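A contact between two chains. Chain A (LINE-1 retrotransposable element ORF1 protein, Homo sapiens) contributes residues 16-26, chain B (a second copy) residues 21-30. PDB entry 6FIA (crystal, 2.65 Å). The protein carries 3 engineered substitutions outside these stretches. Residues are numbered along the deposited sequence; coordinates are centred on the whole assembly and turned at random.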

ATOM      1  N   LYS A  16      47.951   9.979  33.787  1.00 69.00           N
ATOM      2  CA  LYS A  16      47.659  10.279  32.375  1.00 69.57           C
ATOM      3  C   LYS A  16      46.934   9.108  31.717  1.00 74.55           C
ATOM      4  O   LYS A  16      46.021   9.338  30.919  1.00 75.92           O
ATOM      5  CB  LYS A  16      48.954  10.607  31.579  1.00 74.35           C
ATOM      6  CG  LYS A  16      49.484  12.038  31.772  1.00 82.65           C
ATOM      7  CD  LYS A  16      50.983  12.133  31.514  1.00 93.32           C
ATOM      8  CE  LYS A  16      51.578  13.454  31.952  1.00103.99           C
ATOM      9  NZ  LYS A  16      53.068  13.456  31.838  1.00116.40           N
ATOM     10  N   GLU A  17      47.334   7.858  32.040  1.00 70.25           N
ATOM     11  CA  GLU A  17      46.670   6.671  31.495  1.00 70.71           C
ATOM     12  C   GLU A  17      45.207   6.591  32.007  1.00 70.51           C
ATOM     13  O   GLU A  17      44.307   6.264  31.232  1.00 70.78           O
ATOM     14  CB  GLU A  17      47.422   5.384  31.875  1.00 74.78           C
ATOM     15  CG  GLU A  17      48.785   5.193  31.229  1.00 90.98           C
ATOM     16  CD  GLU A  17      49.508   3.930  31.679  1.00128.86           C
ATOM     17  OE1 GLU A  17      48.818   2.961  32.077  1.00130.08           O
ATOM     18  OE2 GLU A  17      50.761   3.903  31.628  1.00125.69           O
ATOM     19  N   VAL A  18      44.983   6.888  33.313  1.00 63.65           N
ATOM     20  CA  VAL A  18      43.654   6.856  33.954  1.00 61.85           C
ATOM     21  C   VAL A  18      42.756   7.968  33.393  1.00 66.35           C
ATOM     22  O   VAL A  18      41.569   7.719  33.158  1.00 65.98           O
ATOM     23  CB  VAL A  18      43.730   6.854  35.529  1.00 64.40           C
ATOM     24  CG1 VAL A  18      42.379   7.176  36.161  1.00 63.44           C
ATOM     25  CG2 VAL A  18      44.254   5.523  36.059  1.00 65.48           C
ATOM     26  N   GLU A  19      43.343   9.180  33.119  1.00 64.30           N
ATOM     27  CA  GLU A  19      42.609  10.314  32.528  1.00 63.88           C
ATOM     28  C   GLU A  19      42.206  10.047  31.107  1.00 69.13           C
ATOM     29  O   GLU A  19      41.091  10.400  30.714  1.00 70.24           O
ATOM     30  CB  GLU A  19      43.392  11.640  32.621  1.00 65.42           C
ATOM     31  CG  GLU A  19      43.403  12.246  34.013  1.00 73.81           C
ATOM     32  CD  GLU A  19      43.065  13.720  34.157  1.00104.04           C
ATOM     33  OE1 GLU A  19      43.166  14.484  33.161  1.00 93.43           O
ATOM     34  OE2 GLU A  19      42.728  14.117  35.296  1.00104.46           O
ATOM     35  N   ASN A  20      43.107   9.474  30.317  1.00 65.63           N
ATOM     36  CA  ASN A  20      42.788   9.171  28.930  1.00 66.25           C
ATOM     37  C   ASN A  20      41.677   8.127  28.922  1.00 68.79           C
ATOM     38  O   ASN A  20      40.699   8.289  28.191  1.00 68.59           O
ATOM     39  CB  ASN A  20      44.049   8.708  28.134  1.00 73.20           C
ATOM     40  CG  ASN A  20      43.896   8.745  26.618  1.00118.09           C
ATOM     41  OD1 ASN A  20      43.513   9.761  26.019  1.00119.00           O
ATOM     42  ND2 ASN A  20      44.216   7.639  25.957  1.00113.87           N
ATOM     43  N   PHE A  21      41.740   7.141  29.840  1.00 65.01           N
ATOM     44  CA  PHE A  21      40.685   6.130  29.914  1.00 64.28           C
ATOM     45  C   PHE A  21      39.315   6.766  30.133  1.00 65.30           C
ATOM     46  O   PHE A  21      38.398   6.505  29.362  1.00 65.03           O
ATOM     47  CB  PHE A  21      40.990   5.051  30.979  1.00 66.65           C
ATOM     48  CG  PHE A  21      39.938   3.966  31.025  1.00 69.06           C
ATOM     49  CD1 PHE A  21      39.913   2.959  30.072  1.00 74.12           C
ATOM     50  CD2 PHE A  21      38.935   3.987  31.988  1.00 71.18           C
ATOM     51  CE1 PHE A  21      38.904   1.985  30.084  1.00 76.41           C
ATOM     52  CE2 PHE A  21      37.929   3.011  31.998  1.00 75.08           C
ATOM     53  CZ  PHE A  21      37.934   2.005  31.060  1.00 74.73           C
ATOM     54  N   GLU A  22      39.199   7.630  31.160  1.00 60.66           N
ATOM     55  CA  GLU A  22      37.962   8.317  31.566  1.00 59.00           C
ATOM     56  C   GLU A  22      37.354   9.167  30.438  1.00 61.43           C
ATOM     57  O   GLU A  22      36.133   9.152  30.240  1.00 64.27           O
ATOM     58  CB  GLU A  22      38.216   9.192  32.812  1.00 59.52           C
ATOM     59  CG  GLU A  22      38.398   8.415  34.098  1.00 70.35           C
ATOM     60  CD  GLU A  22      38.845   9.214  35.316  1.00 98.54           C
ATOM     61  OE1 GLU A  22      38.937  10.462  35.220  1.00 95.16           O
ATOM     62  OE2 GLU A  22      39.120   8.583  36.365  1.00 89.20           O
ATOM     63  N   LYS A  23      38.185   9.916  29.722  1.00 53.65           N
ATOM     64  CA  LYS A  23      37.721  10.757  28.620  1.00 53.95           C
ATOM     65  C   LYS A  23      37.145   9.873  27.505  1.00 59.75           C
ATOM     66  O   LYS A  23      36.066  10.157  26.979  1.00 61.67           O
ATOM     67  CB  LYS A  23      38.901  11.605  28.133  1.00 56.80           C
ATOM     68  CG  LYS A  23      38.636  12.605  27.033  1.00 50.09           C
ATOM     69  CD  LYS A  23      39.909  12.802  26.190  1.00 56.28           C
ATOM     70  CE  LYS A  23      40.717  14.015  26.579  1.00 75.08           C
ATOM     71  NZ  LYS A  23      41.814  14.278  25.600  1.00 91.33           N
ATOM     72  N   ASN A  24      37.836   8.761  27.212  1.00 56.17           N
ATOM     73  CA  ASN A  24      37.403   7.784  26.223  1.00 57.74           C
ATOM     74  C   ASN A  24      36.118   7.032  26.637  1.00 63.30           C
ATOM     75  O   ASN A  24      35.279   6.754  25.779  1.00 64.24           O
ATOM     76  CB  ASN A  24      38.546   6.823  25.858  1.00 59.58           C
ATOM     77  CG  ASN A  24      39.737   7.488  25.200  1.00 81.23           C
ATOM     78  OD1 ASN A  24      39.719   8.666  24.813  1.00 80.78           O
ATOM     79  ND2 ASN A  24      40.816   6.751  25.098  1.00 78.19           N
ATOM     80  N   LEU A  25      35.938   6.754  27.938  1.00 60.22           N
ATOM     81  CA  LEU A  25      34.725   6.109  28.462  1.00 60.39           C
ATOM     82  C   LEU A  25      33.551   7.056  28.295  1.00 63.87           C
ATOM     83  O   LEU A  25      32.453   6.614  27.970  1.00 66.43           O
ATOM     84  CB  LEU A  25      34.893   5.813  29.965  1.00 60.55           C
ATOM     85  CG  LEU A  25      34.606   4.418  30.487  1.00 67.02           C
ATOM     86  CD1 LEU A  25      34.513   4.446  32.009  1.00 67.77           C
ATOM     87  CD2 LEU A  25      33.306   3.844  29.942  1.00 68.47           C
ATOM     88  N   GLU A  26      33.774   8.359  28.559  1.00 57.47           N
ATOM     89  CA  GLU A  26      32.754   9.387  28.437  1.00 57.20           C
ATOM     90  C   GLU A  26      32.244   9.462  27.000  1.00 64.68           C
ATOM     91  O   GLU A  26      31.025   9.498  26.789  1.00 67.19           O
ATOM     92  CB  GLU A  26      33.322  10.747  28.898  1.00 58.37           C
ATOM     93  CG  GLU A  26      32.253  11.772  29.182  1.00 71.68           C
ATOM     94  CD  GLU A  26      32.744  13.105  29.687  1.00 96.35           C
ATOM     95  OE1 GLU A  26      33.518  13.119  30.676  1.00 94.42           O
ATOM     96  OE2 GLU A  26      32.266  14.141  29.162  1.00 88.37           O
TER
ATOM     97  N   PHE B  21      42.172  -2.197  29.718  1.00 97.34           N
ATOM     98  CA  PHE B  21      40.822  -1.630  29.638  1.00 94.73           C
ATOM     99  C   PHE B  21      40.697  -0.676  28.441  1.00 94.14           C
ATOM    100  O   PHE B  21      39.640  -0.614  27.815  1.00 92.69           O
ATOM    101  CB  PHE B  21      40.484  -0.870  30.923  1.00 94.67           C
ATOM    102  CG  PHE B  21      40.253  -1.695  32.163  1.00 99.58           C
ATOM    103  CD1 PHE B  21      39.860  -3.029  32.073  1.00107.76           C
ATOM    104  CD2 PHE B  21      40.364  -1.123  33.425  1.00101.36           C
ATOM    105  CE1 PHE B  21      39.620  -3.782  33.223  1.00111.91           C
ATOM    106  CE2 PHE B  21      40.128  -1.878  34.575  1.00107.50           C
ATOM    107  CZ  PHE B  21      39.761  -3.204  34.466  1.00110.09           C
ATOM    108  N   GLU B  22      41.782   0.075  28.146  1.00 88.88           N
ATOM    109  CA  GLU B  22      41.874   1.041  27.049  1.00 87.02           C
ATOM    110  C   GLU B  22      41.745   0.368  25.704  1.00 92.40           C
ATOM    111  O   GLU B  22      41.133   0.930  24.794  1.00 90.90           O
ATOM    112  CB  GLU B  22      43.190   1.822  27.131  1.00 88.14           C
ATOM    113  CG  GLU B  22      43.145   2.961  28.132  1.00 97.90           C
ATOM    114  CD  GLU B  22      42.876   4.336  27.551  1.00117.39           C
ATOM    115  OE1 GLU B  22      42.079   4.448  26.585  1.00 85.46           O
ATOM    116  OE2 GLU B  22      43.465   5.309  28.078  1.00117.80           O
ATOM    117  N   LYS B  23      42.341  -0.832  25.583  1.00 92.91           N
ATOM    118  CA  LYS B  23      42.306  -1.702  24.403  1.00 96.68           C
ATOM    119  C   LYS B  23      40.842  -2.155  24.166  1.00100.87           C
ATOM    120  O   LYS B  23      40.348  -2.110  23.031  1.00100.89           O
ATOM    121  CB  LYS B  23      43.239  -2.917  24.647  1.00103.95           C
ATOM    122  CG  LYS B  23      43.138  -4.044  23.610  1.00127.07           C
ATOM    123  CD  LYS B  23      43.422  -5.430  24.222  1.00143.27           C
ATOM    124  CE  LYS B  23      44.831  -5.913  23.964  1.00160.19           C
ATOM    125  NZ  LYS B  23      44.880  -7.389  23.805  1.00176.44           N
ATOM    126  N   ASN B  24      40.162  -2.597  25.253  1.00 97.52           N
ATOM    127  CA  ASN B  24      38.759  -3.025  25.230  1.00 96.96           C
ATOM    128  C   ASN B  24      37.857  -1.863  24.843  1.00 92.79           C
ATOM    129  O   ASN B  24      36.950  -2.037  24.042  1.00 91.42           O
ATOM    130  CB  ASN B  24      38.344  -3.602  26.592  1.00101.26           C
ATOM    131  CG  ASN B  24      39.002  -4.923  26.916  1.00142.11           C
ATOM    132  OD1 ASN B  24      39.108  -5.831  26.071  1.00143.07           O
ATOM    133  ND2 ASN B  24      39.439  -5.070  28.159  1.00138.00           N
ATOM    134  N   LEU B  25      38.155  -0.665  25.368  1.00 85.42           N
ATOM    135  CA  LEU B  25      37.424   0.561  25.063  1.00 81.85           C
ATOM    136  C   LEU B  25      37.514   0.890  23.568  1.00 87.94           C
ATOM    137  O   LEU B  25      36.529   1.330  22.969  1.00 87.43           O
ATOM    138  CB  LEU B  25      37.959   1.740  25.905  1.00 78.36           C
ATOM    139  CG  LEU B  25      36.992   2.372  26.913  1.00 78.62           C
ATOM    140  CD1 LEU B  25      37.449   3.718  27.296  1.00 75.96           C
ATOM    141  CD2 LEU B  25      35.616   2.518  26.353  1.00 79.76           C
ATOM    142  N   GLU B  26      38.680   0.635  22.962  1.00 86.61           N
ATOM    143  CA  GLU B  26      38.909   0.879  21.539  1.00 87.71           C
ATOM    144  C   GLU B  26      38.096  -0.079  20.660  1.00 93.72           C
ATOM    145  O   GLU B  26      37.519   0.356  19.655  1.00 92.37           O
ATOM    146  CB  GLU B  26      40.400   0.872  21.221  1.00 91.54           C
ATOM    147  CG  GLU B  26      41.037   2.211  21.580  1.00102.80           C
ATOM    148  CD  GLU B  26      42.551   2.279  21.549  1.00134.45           C
ATOM    149  OE1 GLU B  26      43.150   1.789  20.564  1.00136.33           O
ATOM    150  OE2 GLU B  26      43.132   2.864  22.493  1.00130.78           O
ATOM    151  N   GLU B  27      37.937  -1.355  21.120  1.00 92.90           N
ATOM    152  CA  GLU B  27      37.089  -2.382  20.467  1.00 94.89           C
ATOM    153  C   GLU B  27      35.625  -1.898  20.505  1.00 93.26           C
ATOM    154  O   GLU B  27      34.879  -2.040  19.526  1.00 93.30           O
ATOM    155  CB  GLU B  27      37.185  -3.736  21.217  1.00 99.69           C
ATOM    156  CG  GLU B  27      38.551  -4.416  21.236  1.00115.12           C
ATOM    157  CD  GLU B  27      38.664  -5.588  22.205  1.00146.06           C
ATOM    158  OE1 GLU B  27      37.631  -6.248  22.470  1.00140.54           O
ATOM    159  OE2 GLU B  27      39.790  -5.849  22.693  1.00145.37           O
ATOM    160  N   CYS B  28      35.232  -1.312  21.654  1.00 85.82           N
ATOM    161  CA  CYS B  28      33.907  -0.761  21.878  1.00 83.13           C
ATOM    162  C   CYS B  28      33.636   0.378  20.919  1.00 85.20           C
ATOM    163  O   CYS B  28      32.695   0.290  20.133  1.00 84.85           O
ATOM    164  CB  CYS B  28      33.735  -0.327  23.328  1.00 81.20           C
ATOM    165  SG  CYS B  28      33.502  -1.696  24.488  1.00 87.56           S
ATOM    166  N   ILE B  29      34.507   1.406  20.918  1.00 80.41           N
ATOM    167  CA  ILE B  29      34.382   2.540  20.004  1.00 79.61           C
ATOM    168  C   ILE B  29      34.232   2.072  18.529  1.00 85.32           C
ATOM    169  O   ILE B  29      33.354   2.578  17.841  1.00 86.04           O
ATOM    170  CB  ILE B  29      35.532   3.564  20.223  1.00 82.33           C
ATOM    171  CG1 ILE B  29      35.511   4.161  21.657  1.00 80.80           C
ATOM    172  CG2 ILE B  29      35.562   4.658  19.150  1.00 84.17           C
ATOM    173  CD1 ILE B  29      34.341   5.126  22.004  1.00 89.97           C
ATOM    174  N   THR B  30      34.997   1.046  18.086  1.00 83.75           N
ATOM    175  CA  THR B  30      34.872   0.485  16.721  1.00 86.52           C
ATOM    176  C   THR B  30      33.475  -0.149  16.493  1.00 89.07           C
ATOM    177  O   THR B  30      32.830   0.146  15.488  1.00 89.45           O
ATOM    178  CB  THR B  30      36.038  -0.460  16.398  1.00101.12           C
ATOM    179  OG1 THR B  30      37.257   0.226  16.683  1.00107.08           O
ATOM    180  CG2 THR B  30      36.044  -0.917  14.940  1.00100.64           C
TER

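The polar part of this contact centres on one carboxylate, that of Glu B22. OE1 of Glu B22 accepts a hydrogen bond from ND2 of Asn A24 at 3.0 Å. OE2 of Glu B22 accepts a weak hydrogen bond from ND2 of Asn A20 at 3.2 Å. The two asparagines lie four residues apart, one helical turn, so a single carboxylate can reach both amides. Neither bond is straight; the N-H...acceptor angles are 138° for Asn A24 and 134° for Asn A20.

Two further polar atoms lie close to OE2 of Glu B22 without bonding to it. The backbone N of Phe A21 is 3.1 Å from OE2 of Glu B22, but the angle is poor. The N of Phe A21 already donates within its own helix, to O of Glu A17 at 3.0 Å. The same O of Glu A17 lies 3.4 Å from OE2 of Glu B22. Both of these oxygens are acceptors, so no hydrogen bond joins them.

The side chain of Glu B22 acts as a knob. It sits in a hole formed by Glu A17, Asn A20, Phe A21 and Asn A24. Its CA-to-CB bond points sideways, but the end of the side chain comes nearer to chain A. The side chain is bent on the way, with chi2 at -98°. Its aliphatic part is also used: CG of Glu B22 lies 3.8 Å from CD1 of Phe A21, at the edge of the ring.

Apolar packing continues from Phe A21. Its CA-to-CB bond also points sideways, and with chi1 at t the ring comes nearer to chain B. CE1 of Phe A21 is 3.4 Å from CB of Phe B21 and 3.6 Å from CD1 of Leu B25. The two phenylalanine rings form an oblique pair, with centroids 6.0 Å apart and planes at 44°. The CA-to-CB bond of Phe B21 points toward chain A, but the end of its side chain leads away.

The CA-to-CB bond of Leu B25 points toward chain A. CD1 of Leu B25 reaches CB of Asn A24 at 3.6 Å, the backbone N of Leu A25 at 3.5 Å and CB of Leu A25 at 4.2 Å. Asn A24 thus offers its amide to Glu B22 and its CB to Leu B25. Farther along, CD1 of Ile B29 approaches O of Asn A24 at 4.2 Å.

Both stretches are helical throughout. Their axes run in nearly the same direction, 21° apart, and approach to 10.3 Å. Together the two sides bury 393 Å².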